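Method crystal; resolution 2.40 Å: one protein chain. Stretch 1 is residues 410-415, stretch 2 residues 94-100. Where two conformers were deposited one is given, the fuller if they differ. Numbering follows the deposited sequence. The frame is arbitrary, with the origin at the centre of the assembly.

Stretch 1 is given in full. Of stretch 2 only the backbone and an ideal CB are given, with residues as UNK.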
# COMPACT_ATOMS: atom_id res chain seq x y z
N LEU A 410 36.53 -32.82 -21.41
CA LEU A 410 36.37 -32.55 -22.83
C LEU A 410 34.91 -32.36 -23.15
O LEU A 410 34.08 -33.24 -22.89
CB LEU A 410 36.93 -33.70 -23.67
CG LEU A 410 38.43 -34.00 -23.52
CD1 LEU A 410 38.78 -35.37 -24.10
CD2 LEU A 410 39.28 -32.90 -24.16
N PHE A 411 34.58 -31.22 -23.72
CA PHE A 411 33.23 -30.93 -24.19
C PHE A 411 33.15 -31.28 -25.66
O PHE A 411 32.08 -31.60 -26.19
CB PHE A 411 32.92 -29.44 -24.01
CG PHE A 411 31.83 -28.94 -24.91
CD1 PHE A 411 32.11 -28.09 -25.96
CD2 PHE A 411 30.50 -29.32 -24.70
CE1 PHE A 411 31.10 -27.63 -26.80
CE2 PHE A 411 29.49 -28.87 -25.54
CZ PHE A 411 29.79 -28.03 -26.58
N VAL A 412 34.29 -31.20 -26.32
CA VAL A 412 34.39 -31.44 -27.75
C VAL A 412 35.78 -31.95 -28.09
O VAL A 412 36.76 -31.23 -27.96
CB VAL A 412 34.13 -30.15 -28.53
CG1 VAL A 412 34.81 -30.20 -29.89
CG2 VAL A 412 32.65 -29.92 -28.68
N ASN A 413 35.84 -33.20 -28.53
CA ASN A 413 37.10 -33.79 -28.96
C ASN A 413 36.94 -34.59 -30.24
O ASN A 413 36.71 -35.80 -30.21
CB ASN A 413 37.66 -34.68 -27.86
CG ASN A 413 38.92 -35.40 -28.29
OD1 ASN A 413 39.50 -35.09 -29.34
ND2 ASN A 413 39.36 -36.37 -27.49
N GLU A 414 37.06 -33.92 -31.38
CA GLU A 414 36.95 -34.62 -32.65
C GLU A 414 38.32 -34.91 -33.26
O GLU A 414 38.54 -34.72 -34.45
CB GLU A 414 36.06 -33.85 -33.62
CG GLU A 414 36.46 -32.42 -33.84
CD GLU A 414 35.32 -31.62 -34.42
OE1 GLU A 414 35.59 -30.70 -35.23
OE2 GLU A 414 34.16 -31.91 -34.07
N LEU A 415 39.23 -35.36 -32.41
CA LEU A 415 40.54 -35.83 -32.84
C LEU A 415 40.53 -37.35 -32.71
O LEU A 415 41.09 -38.05 -33.55
CB LEU A 415 41.63 -35.26 -31.95
CG LEU A 415 41.83 -33.74 -31.90
CD1 LEU A 415 42.85 -33.39 -30.83
CD2 LEU A 415 42.26 -33.22 -33.26
N UNK A 94 24.37 -20.59 -24.65
CA UNK A 94 25.54 -20.87 -23.84
C UNK A 94 26.41 -21.98 -24.45
O UNK A 94 27.64 -21.94 -24.37
CB UNK A 94 25.11 -21.26 -22.42
N UNK A 95 25.74 -22.96 -25.05
CA UNK A 95 26.41 -24.12 -25.62
C UNK A 95 27.28 -23.72 -26.82
O UNK A 95 28.38 -24.25 -27.03
CB UNK A 95 25.38 -25.17 -26.04
N UNK A 96 26.78 -22.77 -27.60
CA UNK A 96 27.49 -22.35 -28.80
C UNK A 96 28.72 -21.52 -28.46
O UNK A 96 29.69 -21.51 -29.24
CB UNK A 96 26.56 -21.55 -29.71
N UNK A 97 28.70 -20.84 -27.31
CA UNK A 97 29.83 -20.00 -26.90
C UNK A 97 31.00 -20.91 -26.62
O UNK A 97 32.12 -20.67 -27.07
CB UNK A 97 29.49 -19.15 -25.68
N UNK A 98 30.72 -21.98 -25.87
CA UNK A 98 31.71 -22.97 -25.51
C UNK A 98 32.31 -23.64 -26.75
O UNK A 98 33.52 -23.86 -26.82
CB UNK A 98 31.09 -24.02 -24.59
N UNK A 99 31.46 -23.95 -27.73
CA UNK A 99 31.89 -24.56 -28.98
C UNK A 99 32.85 -23.67 -29.76
O UNK A 99 33.72 -24.18 -30.45
CB UNK A 99 30.67 -24.89 -29.85
N UNK A 100 32.67 -22.36 -29.65
CA UNK A 100 33.57 -21.37 -30.26
C UNK A 100 34.87 -21.19 -29.45
O UNK A 100 35.69 -20.31 -29.75
CB UNK A 100 32.85 -20.03 -30.39

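Positions 94 to 99 are helical, and position 100 is the first to leave helical phi/psi, so each residue can be judged by where its CA-to-CB bond points from the helix toward Phe411, Val412 and Glu414.

At position 94 (phi/psi -64/-36) the ideal CB has no atom of stretch 1 within 5.5 Å. Stretch 1 sets no demand, and many helix-compatible residues would serve; the deposited one is Met94.

Position 95 points its CA-to-CB bond sideways, with the ideal CB 5.3 Å from Phe411 CZ. A short side chain would gain little here, whereas a long one, such as Met, Gln, Lys or Arg, could reach back to the aromatic ring. The residue is Arg95. Its end comes nearer than its CB: NH1 lies 4.3 Å from Phe411 CE2, which sits over one face of the guanidinium.

Position 96 points away and position 97 is out of reach, neither ideal CB having stretch 1 within 5.5 Å. The contact therefore does not select between small and large side chains; Ala96 and Met97 occupy them.

Position 98 points toward stretch 1, its ideal CB 4.2 Å from Phe411 CE1. The ring offers carbon and a pi surface, which favours an apolar side chain; Leu, Ile, Met or Val are all plausible. The deposited Leu98, with chi1 t and chi2 p, carries CD2 over one face of the ring, 3.7 Å from Phe411 CG. The same CD2 lies 3.9 Å from the Phe411 ring centroid and 18° off the ring normal, the geometry of a CH-pi contact.

Position 99 is the closest in register, its CA 7.4 Å from Val412 CA. The CA-to-CB bond runs sideways, but the ideal CB is 4.1 Å from Phe411 CE1, and farther along stretch 1 lie Val412 and the carboxylate of Glu414. A long side chain with an apolar stem and a positive end, Lys or Arg, would suit all three; Met or Gln could use the apolar part alone. In Arg99, CD passes 4.0 Å from Phe411 CE1, and CZ lies 3.6 Å from Val412 CG1, which covers one face of the guanidinium. Glu414 OE1 approaches the guanidinium edge, 3.6 Å from Arg99 NH2, forming a salt bridge without a hydrogen bond. The backbone also takes part: Arg99 N is 3.8 Å from Phe411 CE1.

Position 100 (phi/psi -79/6) has its ideal CB beyond 5.5 Å of stretch 1, leaving the choice open; Arg100 directs its guanidinium to hydrogen bonds elsewhere in the structure.

Stretch 2 (94-100) MRAMLRR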
# COMPACT_ATOMS: atom_id res chain seq x y z
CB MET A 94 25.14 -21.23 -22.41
CG MET A 94 24.84 -20.04 -21.50
SD MET A 94 24.46 -20.56 -19.81
CE MET A 94 22.97 -21.51 -20.08
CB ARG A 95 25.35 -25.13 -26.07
CG ARG A 95 25.70 -26.57 -25.79
CD ARG A 95 24.44 -27.40 -25.56
NE ARG A 95 24.77 -28.74 -25.10
CZ ARG A 95 25.32 -29.67 -25.89
NH1 ARG A 95 25.58 -29.38 -27.16
NH2 ARG A 95 25.60 -30.87 -25.40
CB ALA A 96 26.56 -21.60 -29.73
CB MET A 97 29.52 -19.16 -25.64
CG MET A 97 28.44 -18.08 -25.82
SD MET A 97 28.13 -17.13 -24.30
CE MET A 97 27.18 -15.78 -24.93
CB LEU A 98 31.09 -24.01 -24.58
CG LEU A 98 32.05 -24.97 -23.88
CD1 LEU A 98 33.19 -24.22 -23.18
CD2 LEU A 98 31.26 -25.84 -22.88
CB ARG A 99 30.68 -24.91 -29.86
CG ARG A 99 31.03 -25.78 -31.08
CD ARG A 99 31.76 -27.04 -30.65
NE ARG A 99 32.45 -27.72 -31.74
CZ ARG A 99 33.75 -27.55 -32.04
NH1 ARG A 99 34.49 -26.73 -31.31
NH2 ARG A 99 34.29 -28.21 -33.05
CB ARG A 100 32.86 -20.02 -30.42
CG ARG A 100 31.64 -20.06 -31.34
CD ARG A 100 31.13 -18.65 -31.71
NE ARG A 100 30.26 -18.07 -30.70
CZ ARG A 100 28.94 -18.25 -30.65
NH1 ARG A 100 28.33 -19.00 -31.55
NH2 ARG A 100 28.23 -17.68 -29.68
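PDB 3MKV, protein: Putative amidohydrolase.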